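Local coordinates for periplasmic binding protein (Xylanimonas cellulosilytica, PDB 4MX8) that probably captures an iron-chelate or related solute outside the membrane and delivers it to an ABC importer, at residues 17-25 and 127-135; 41-49 and 146-154. All coordinates share one frame; numbering follows the deposited sequence.

Interaction 1. Residues 17-25 and 127-135; sequences ASYTWDRNT and PTIDLSLRG
Tyr19 carries its CG anti to the backbone N (chi1 -171°), placing the phenol beside Ile129 and Leu131, whereas Trp21 holds its CG between the backbone N and the carbonyl carbon (chi1 79°), bringing the indole over Asp130. Both rings hang from one face of the N-terminal antiparallel strand pair, 16-24 with 35-43, and cover strand 128-130, an outermost strand of the parallel three-stranded sheet. The short axes pass 8.3 Å apart, evidence that the strands are layered rather than paired edge to edge.

The indole stands almost perpendicular to the Asp130 carboxylate, and its benzo carbon CZ2 lies 3.5 Å from Asp130 CB. Trp21 NE1 donates to Asp130 OD2 (3.3 Å, 147° at the hydrogen), reaching that oxygen from above the carboxylate plane. The other oxygen, OD1, is gripped twice within its own turn: Ser132 OG uses the syn lone pair, and Ser132 N closes an Asx turn. Two bonds to OD1 probably hold the carboxylate's rotation, with OD2 turned to the indole.

Alongside, Tyr19 CD2 packs 3.9 Å from Ile129 CG2, and CZ lies 3.7 Å from Leu131 CD2. The phenol ring also meets Phe147 of helix 137-152. The Arg134 guanidinium, though poorly ordered, lays one face over Trp21 CD1 while its NH1 donates within the guanidinium plane to Asp130 O at 3.2 Å, though from above the carbonyl plane. Near Arg23, one water accepts from Arg23 NH1 at 3.2 Å and lies 3.1 Å from Asp130 OD2.

Interaction 2. Residues 41-49 and 146-154; sequences EVPVDPQRI and TFLGKVLGA
Asp45 N donates to Val151 O at 2.7 Å, with 160° at the hydrogen and a C=O...N angle of 176°, so the donor lies nearly along the C=O axis. This carbonyl belongs to the last turn of helix 137-152, and the loop after strand 35-43 takes it up. Two carbons also lie near Val151 O: Val44 CA makes a CH...O contact, and Pro46 CD lies 3.5 Å from Val151 O.

Round this bond lies an apolar shell. Val151 points its two methyls to different partners: CG1 meets Pro46 CD at 3.6 Å, and CG2 meets Val42 CG1 at 3.9 Å. Val42 holds CG1 anti to the backbone N (chi1 -173°), which puts CG1 on Val151 and CG2 at the edge of the Phe147 ring, 3.9 Å from CZ, while Val151 CG2 covers one face of that ring. Trimming Val42 to an alanine would probably leave the Phe147 edge and Val151 CG2 without their strand-side partners, opening a gap between strand and helix. Farther along, Ile49 CD1 meets Leu152 CD2 at 4.0 Å.

The helix end is shaped by a Schellman motif: Gly153 has positive phi, and Ala154 N bonds back to Gly149 O at 2.8 Å. Outside the two segments, Leu108 of strand 108-111 packs against Val42, Pro46, Ile49 and Val151, Ile129 of strand 128-130 backs Val42 and Phe147, and Ile60 of helix 54-62 reaches Leu152.

Overall arrangement
Interactions 1 and 2 have centres 14 Å apart, on the same side of the chain's centre, and they alternate along the sequence: 17-25, 41-49, 127-135, 146-154. Strands 16-24 and 35-43 are antiparallel neighbours, and a probable hydrogen bond from Ala17 N to Val42 O (2.7 Å) joins the contacts directly. Of the two later segments, strand 128-130 precedes helix 137-152 in the chain. Ile129 CG2 lies 3.5 Å from Val42 CG2, linking the two apolar clusters. Together they join the N-terminal strand pair to the parallel sheet and to helix 137-152, consistent with the pair being an integral part of this lobe of the solute-binding protein.

Interaction 1. Residues 17-25 and 127-135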
loop_
_atom_site.group_PDB
_atom_site.type_symbol
_atom_site.label_atom_id
_atom_site.label_comp_id
_atom_site.label_asym_id
_atom_site.label_seq_id
_atom_site.Cartn_x
_atom_site.Cartn_y
_atom_site.Cartn_z
ATOM N N ALA A 17 -7.577 -24.793 -1.513
ATOM C CA ALA A 17 -7.281 -24.181 -0.231
ATOM C C ALA A 17 -8.453 -23.276 0.108
ATOM O O ALA A 17 -8.914 -22.508 -0.741
ATOM C CB ALA A 17 -6.007 -23.371 -0.311
ATOM N N SER A 18 -8.938 -23.373 1.340
ATOM C CA SER A 18 -10.110 -22.625 1.761
ATOM C C SER A 18 -9.708 -21.256 2.283
ATOM O O SER A 18 -8.837 -21.147 3.148
ATOM C CB SER A 18 -10.813 -23.391 2.859
ATOM O OG SER A 18 -12.199 -23.385 2.628
ATOM N N TYR A 19 -10.322 -20.204 1.747
ATOM C CA TYR A 19 -10.018 -18.844 2.210
ATOM C C TYR A 19 -11.264 -18.157 2.774
ATOM O O TYR A 19 -12.266 -17.979 2.061
ATOM C CB TYR A 19 -9.396 -17.983 1.109
ATOM C CG TYR A 19 -8.887 -16.663 1.649
ATOM C CD1 TYR A 19 -7.747 -16.612 2.443
ATOM C CD2 TYR A 19 -9.536 -15.476 1.375
ATOM C CE1 TYR A 19 -7.273 -15.415 2.951
ATOM C CE2 TYR A 19 -9.068 -14.272 1.878
ATOM C CZ TYR A 19 -7.934 -14.244 2.669
ATOM O OH TYR A 19 -7.447 -13.052 3.181
ATOM N N THR A 20 -11.196 -17.793 4.060
ATOM C CA THR A 20 -12.338 -17.209 4.752
ATOM C C THR A 20 -11.966 -15.897 5.406
ATOM O O THR A 20 -11.022 -15.825 6.191
ATOM C CB THR A 20 -12.907 -18.138 5.812
ATOM O OG1 THR A 20 -13.430 -19.312 5.176
ATOM C CG2 THR A 20 -14.032 -17.450 6.552
ATOM N N TRP A 21 -12.724 -14.856 5.078
ATOM C CA TRP A 21 -12.430 -13.527 5.584
ATOM C C TRP A 21 -13.705 -12.724 5.824
ATOM O O TRP A 21 -14.788 -13.104 5.356
ATOM C CB TRP A 21 -11.479 -12.807 4.625
ATOM C CG TRP A 21 -12.106 -12.215 3.396
ATOM C CD1 TRP A 21 -12.336 -10.886 3.157
ATOM C CD2 TRP A 21 -12.552 -12.912 2.223
ATOM N NE1 TRP A 21 -12.893 -10.717 1.911
ATOM C CE2 TRP A 21 -13.039 -11.946 1.321
ATOM C CE3 TRP A 21 -12.595 -14.259 1.853
ATOM C CZ2 TRP A 21 -13.565 -12.285 0.078
ATOM C CZ3 TRP A 21 -13.113 -14.597 0.616
ATOM C CH2 TRP A 21 -13.589 -13.612 -0.261
ATOM N N ASP A 22 -13.579 -11.632 6.576
ATOM C CA ASP A 22 -14.716 -10.749 6.789
ATOM C C ASP A 22 -14.767 -9.693 5.679
ATOM O O ASP A 22 -14.074 -8.676 5.723
ATOM C CB ASP A 22 -14.674 -10.128 8.182
ATOM C CG ASP A 22 -14.925 -11.151 9.286
ATOM O OD1 ASP A 22 -16.014 -11.764 9.317
ATOM O OD2 ASP A 22 -14.031 -11.338 10.132
ATOM N N ARG A 23 -15.588 -9.968 4.670
ATOM C CA ARG A 23 -15.659 -9.150 3.465
ATOM C C ARG A 23 -16.434 -7.858 3.671
ATOM O O ARG A 23 -17.531 -7.852 4.242
ATOM C CB ARG A 23 -16.319 -9.938 2.337
ATOM C CG ARG A 23 -16.157 -9.285 0.980
ATOM C CD ARG A 23 -16.653 -10.189 -0.121
ATOM N NE ARG A 23 -18.113 -10.251 -0.162
ATOM C CZ ARG A 23 -18.881 -9.341 -0.759
ATOM N NH1 ARG A 23 -18.325 -8.280 -1.351
ATOM N NH2 ARG A 23 -20.206 -9.499 -0.753
ATOM N N ASN A 24 -15.860 -6.750 3.221
ATOM C CA ASN A 24 -16.617 -5.524 3.201
ATOM C C ASN A 24 -17.587 -5.606 2.022
ATOM O O ASN A 24 -17.162 -5.617 0.853
ATOM C CB ASN A 24 -15.718 -4.304 3.066
ATOM C CG ASN A 24 -16.517 -3.020 3.012
ATOM O OD1 ASN A 24 -17.708 -3.015 3.322
ATOM N ND2 ASN A 24 -15.879 -1.928 2.621
ATOM N N THR A 25 -18.884 -5.663 2.338
ATOM C CA THR A 25 -19.909 -5.844 1.322
ATOM C C THR A 25 -20.217 -4.547 0.597
ATOM O O THR A 25 -20.942 -4.545 -0.391
ATOM C CB THR A 25 -21.225 -6.418 1.892
ATOM O OG1 THR A 25 -21.754 -5.529 2.881
ATOM C CG2 THR A 25 -20.993 -7.746 2.515
ATOM N N PRO A 127 -13.181 -18.533 -9.017
ATOM C CA PRO A 127 -12.949 -18.242 -7.594
ATOM C C PRO A 127 -12.056 -17.032 -7.400
ATOM O O PRO A 127 -10.924 -16.979 -7.897
ATOM C CB PRO A 127 -12.242 -19.495 -7.082
ATOM C CG PRO A 127 -11.891 -20.277 -8.313
ATOM C CD PRO A 127 -12.922 -19.944 -9.317
ATOM N N THR A 128 -12.600 -16.056 -6.687
ATOM C CA THR A 128 -11.938 -14.785 -6.450
ATOM C C THR A 128 -11.745 -14.573 -4.952
ATOM O O THR A 128 -12.649 -14.826 -4.154
ATOM C CB THR A 128 -12.821 -13.654 -6.960
ATOM O OG1 THR A 128 -13.015 -13.794 -8.371
ATOM C CG2 THR A 128 -12.224 -12.300 -6.641
ATOM N N ILE A 129 -10.569 -14.107 -4.565
ATOM C CA ILE A 129 -10.350 -13.753 -3.181
ATOM C C ILE A 129 -10.041 -12.278 -3.087
ATOM O O ILE A 129 -9.549 -11.663 -4.037
ATOM C CB ILE A 129 -9.221 -14.575 -2.526
ATOM C CG1 ILE A 129 -7.906 -14.401 -3.282
ATOM C CG2 ILE A 129 -9.591 -16.037 -2.471
ATOM C CD1 ILE A 129 -6.831 -15.341 -2.785
ATOM N N ASP A 130 -10.335 -11.729 -1.918
ATOM C CA ASP A 130 -10.185 -10.312 -1.632
ATOM C C ASP A 130 -9.125 -10.197 -0.540
ATOM O O ASP A 130 -9.336 -10.598 0.604
ATOM C CB ASP A 130 -11.549 -9.779 -1.182
ATOM C CG ASP A 130 -11.493 -8.408 -0.547
ATOM O OD1 ASP A 130 -10.464 -7.702 -0.669
ATOM O OD2 ASP A 130 -12.528 -8.040 0.065
ATOM N N LEU A 131 -7.960 -9.691 -0.907
ATOM C CA LEU A 131 -6.877 -9.578 0.050
ATOM C C LEU A 131 -6.705 -8.133 0.504
ATOM O O LEU A 131 -5.589 -7.681 0.720
ATOM C CB LEU A 131 -5.568 -10.117 -0.540
ATOM C CG LEU A 131 -5.564 -11.557 -1.058
ATOM C CD1 LEU A 131 -4.188 -11.895 -1.580
ATOM C CD2 LEU A 131 -5.961 -12.555 0.005
ATOM N N SER A 132 -7.821 -7.417 0.640
ATOM C CA SER A 132 -7.834 -6.063 1.204
ATOM C C SER A 132 -7.078 -6.011 2.530
ATOM O O SER A 132 -6.940 -7.027 3.224
ATOM C CB SER A 132 -9.286 -5.609 1.451
ATOM O OG SER A 132 -9.978 -5.266 0.261
ATOM N N LEU A 133 -6.596 -4.828 2.896
ATOM C CA LEU A 133 -5.900 -4.691 4.170
ATOM C C LEU A 133 -6.864 -4.910 5.328
ATOM O O LEU A 133 -7.948 -4.349 5.356
ATOM C CB LEU A 133 -5.254 -3.319 4.274
ATOM C CG LEU A 133 -4.335 -3.162 5.482
ATOM C CD1 LEU A 133 -3.262 -2.192 5.101
ATOM C CD2 LEU A 133 -5.073 -2.681 6.758
ATOM N N ARG A 134 -6.456 -5.722 6.293
ATOM C CA ARG A 134 -7.290 -6.010 7.458
ATOM C C ARG A 134 -6.564 -5.749 8.776
ATOM O O ARG A 134 -5.662 -6.492 9.164
ATOM C CB ARG A 134 -7.762 -7.461 7.433
ATOM C CG ARG A 134 -9.269 -7.600 7.361
ATOM C CD ARG A 134 -9.697 -7.995 5.967
ATOM N NE ARG A 134 -9.018 -9.206 5.498
ATOM C CZ ARG A 134 -9.013 -9.606 4.229
ATOM N NH1 ARG A 134 -9.649 -8.884 3.315
ATOM N NH2 ARG A 134 -8.370 -10.715 3.875
ATOM N N GLY A 135 -6.978 -4.706 9.479
ATOM C CA GLY A 135 -6.359 -4.392 10.747
ATOM C C GLY A 135 -5.005 -3.761 10.548
ATOM O O GLY A 135 -4.908 -2.610 10.121
HETATM O O HOH W 1 -11.844 -6.622 4.350
HETATM O O HOH W 2 -15.241 -7.462 -1.345
HETATM O O HOH W 3 -13.054 -6.473 1.992
#

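Interaction 2. Residues 41-49 and 146-154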
loop_
_atom_site.group_PDB
_atom_site.type_symbol
_atom_site.label_atom_id
_atom_site.label_comp_id
_atom_site.label_asym_id
_atom_site.label_seq_id
_atom_site.Cartn_x
_atom_site.Cartn_y
_atom_site.Cartn_z
ATOM N N GLU A 41 -13.209 -21.311 -2.252
ATOM C CA GLU A 41 -12.264 -22.403 -2.459
ATOM C C GLU A 41 -11.317 -22.063 -3.612
ATOM O O GLU A 41 -11.715 -22.075 -4.780
ATOM C CB GLU A 41 -12.987 -23.718 -2.731
ATOM C CG GLU A 41 -14.063 -24.087 -1.701
ATOM C CD GLU A 41 -13.498 -24.465 -0.333
ATOM O OE1 GLU A 41 -12.322 -24.903 -0.267
ATOM O OE2 GLU A 41 -14.242 -24.328 0.673
ATOM N N VAL A 42 -10.070 -21.755 -3.256
ATOM C CA VAL A 42 -9.024 -21.371 -4.196
ATOM C C VAL A 42 -8.267 -22.599 -4.655
ATOM O O VAL A 42 -7.846 -23.405 -3.834
ATOM C CB VAL A 42 -7.975 -20.520 -3.485
ATOM C CG1 VAL A 42 -6.975 -19.972 -4.479
ATOM C CG2 VAL A 42 -8.630 -19.411 -2.744
ATOM N N PRO A 43 -8.055 -22.738 -5.967
ATOM C CA PRO A 43 -7.248 -23.868 -6.440
ATOM C C PRO A 43 -5.764 -23.696 -6.087
ATOM O O PRO A 43 -5.227 -22.593 -6.217
ATOM C CB PRO A 43 -7.446 -23.814 -7.956
ATOM C CG PRO A 43 -7.715 -22.384 -8.245
ATOM C CD PRO A 43 -8.535 -21.895 -7.076
ATOM N N VAL A 44 -5.117 -24.771 -5.639
ATOM C CA VAL A 44 -3.669 -24.760 -5.394
ATOM C C VAL A 44 -2.878 -24.935 -6.694
ATOM O O VAL A 44 -3.293 -25.687 -7.573
ATOM C CB VAL A 44 -3.268 -25.867 -4.427
ATOM C CG1 VAL A 44 -1.784 -25.839 -4.199
ATOM C CG2 VAL A 44 -4.010 -25.713 -3.118
ATOM N N ASP A 45 -1.739 -24.254 -6.800
ATOM C CA ASP A 45 -0.948 -24.204 -8.032
ATOM C C ASP A 45 -1.797 -23.747 -9.221
ATOM O O ASP A 45 -1.876 -24.464 -10.222
ATOM C CB ASP A 45 -0.299 -25.567 -8.328
ATOM C CG ASP A 45 0.821 -25.491 -9.387
ATOM O OD1 ASP A 45 1.318 -24.376 -9.662
ATOM O OD2 ASP A 45 1.216 -26.557 -9.932
ATOM N N PRO A 46 -2.435 -22.559 -9.120
ATOM C CA PRO A 46 -3.295 -22.133 -10.228
ATOM C C PRO A 46 -2.479 -21.717 -11.452
ATOM O O PRO A 46 -1.351 -21.222 -11.328
ATOM C CB PRO A 46 -4.049 -20.939 -9.640
ATOM C CG PRO A 46 -3.074 -20.344 -8.653
ATOM C CD PRO A 46 -2.396 -21.551 -8.042
ATOM N N GLN A 47 -3.070 -21.903 -12.628
ATOM C CA GLN A 47 -2.342 -21.802 -13.887
ATOM C C GLN A 47 -2.611 -20.496 -14.685
ATOM O O GLN A 47 -1.862 -20.157 -15.614
ATOM C CB GLN A 47 -2.656 -23.057 -14.707
ATOM C CG GLN A 47 -1.443 -23.804 -15.291
ATOM C CD GLN A 47 -0.357 -24.138 -14.268
ATOM O OE1 GLN A 47 -0.627 -24.242 -13.070
ATOM N NE2 GLN A 47 0.884 -24.305 -14.745
ATOM N N ARG A 48 -3.679 -19.781 -14.319
ATOM C CA ARG A 48 -4.043 -18.509 -14.947
ATOM C C ARG A 48 -4.593 -17.545 -13.916
ATOM O O ARG A 48 -5.809 -17.491 -13.713
ATOM C CB ARG A 48 -5.126 -18.698 -16.007
ATOM C CG ARG A 48 -4.654 -18.524 -17.436
ATOM C CD ARG A 48 -5.727 -17.881 -18.304
ATOM N NE ARG A 48 -5.413 -18.048 -19.720
ATOM C CZ ARG A 48 -4.792 -17.147 -20.476
ATOM N NH1 ARG A 48 -4.425 -15.979 -19.975
ATOM N NH2 ARG A 48 -4.545 -17.420 -21.750
ATOM N N ILE A 49 -3.717 -16.775 -13.273
ATOM C CA ILE A 49 -4.144 -15.866 -12.215
ATOM C C ILE A 49 -4.380 -14.467 -12.770
ATOM O O ILE A 49 -3.549 -13.929 -13.500
ATOM C CB ILE A 49 -3.092 -15.766 -11.093
ATOM C CG1 ILE A 49 -2.551 -17.143 -10.724
ATOM C CG2 ILE A 49 -3.680 -15.073 -9.881
ATOM C CD1 ILE A 49 -1.456 -17.097 -9.711
ATOM N N THR A 146 1.682 -15.590 3.651
ATOM C CA THR A 146 1.567 -16.997 3.981
ATOM C C THR A 146 0.511 -17.674 3.117
ATOM O O THR A 146 0.760 -18.735 2.553
ATOM C CB THR A 146 1.209 -17.200 5.434
ATOM O OG1 THR A 146 2.219 -16.607 6.256
ATOM C CG2 THR A 146 1.133 -18.643 5.723
ATOM N N PHE A 147 -0.662 -17.055 3.003
ATOM C CA PHE A 147 -1.728 -17.664 2.228
ATOM C C PHE A 147 -1.344 -17.883 0.784
ATOM O O PHE A 147 -1.475 -18.996 0.263
ATOM C CB PHE A 147 -3.029 -16.875 2.245
ATOM C CG PHE A 147 -4.131 -17.599 1.532
ATOM C CD1 PHE A 147 -4.544 -18.852 1.975
ATOM C CD2 PHE A 147 -4.689 -17.088 0.381
ATOM C CE1 PHE A 147 -5.531 -19.553 1.307
ATOM C CE2 PHE A 147 -5.683 -17.791 -0.299
ATOM C CZ PHE A 147 -6.103 -19.023 0.168
ATOM N N LEU A 148 -0.897 -16.811 0.134
ATOM C CA LEU A 148 -0.410 -16.922 -1.228
ATOM C C LEU A 148 0.678 -18.010 -1.329
ATOM O O LEU A 148 0.693 -18.801 -2.273
ATOM C CB LEU A 148 0.073 -15.575 -1.727
ATOM C CG LEU A 148 -1.065 -14.571 -1.959
ATOM C CD1 LEU A 148 -0.476 -13.216 -2.254
ATOM C CD2 LEU A 148 -1.997 -14.981 -3.099
ATOM N N GLY A 149 1.550 -18.085 -0.333
ATOM C CA GLY A 149 2.478 -19.192 -0.245
ATOM C C GLY A 149 1.836 -20.572 -0.395
ATOM O O GLY A 149 2.307 -21.415 -1.150
ATOM N N LYS A 150 0.751 -20.805 0.328
ATOM C CA LYS A 150 0.003 -22.051 0.214
ATOM C C LYS A 150 -0.611 -22.233 -1.186
ATOM O O LYS A 150 -0.534 -23.319 -1.760
ATOM C CB LYS A 150 -1.081 -22.078 1.287
ATOM C CG LYS A 150 -1.955 -23.279 1.301
ATOM C CD LYS A 150 -2.413 -23.520 2.718
ATOM C CE LYS A 150 -3.902 -23.347 2.846
ATOM N NZ LYS A 150 -4.374 -23.877 4.159
ATOM N N VAL A 151 -1.208 -21.171 -1.726
ATOM C CA VAL A 151 -1.783 -21.223 -3.065
ATOM C C VAL A 151 -0.738 -21.588 -4.118
ATOM O O VAL A 151 -0.990 -22.426 -4.981
ATOM C CB VAL A 151 -2.444 -19.885 -3.455
ATOM C CG1 VAL A 151 -2.884 -19.907 -4.907
ATOM C CG2 VAL A 151 -3.621 -19.610 -2.555
ATOM N N LEU A 152 0.436 -20.968 -4.039
ATOM C CA LEU A 152 1.450 -21.140 -5.074
ATOM C C LEU A 152 2.370 -22.331 -4.833
ATOM O O LEU A 152 3.253 -22.599 -5.642
ATOM C CB LEU A 152 2.284 -19.872 -5.211
ATOM C CG LEU A 152 1.482 -18.643 -5.636
ATOM C CD1 LEU A 152 2.339 -17.399 -5.616
ATOM C CD2 LEU A 152 0.909 -18.844 -7.011
ATOM N N GLY A 153 2.172 -23.045 -3.728
ATOM C CA GLY A 153 3.088 -24.111 -3.362
ATOM C C GLY A 153 4.484 -23.565 -3.136
ATOM O O GLY A 153 5.482 -24.116 -3.620
ATOM N N ALA A 154 4.530 -22.461 -2.395
ATOM C CA ALA A 154 5.744 -21.698 -2.157
ATOM C C ALA A 154 5.845 -21.374 -0.679
ATOM O O ALA A 154 6.245 -20.273 -0.301
ATOM C CB ALA A 154 5.718 -20.426 -2.961
#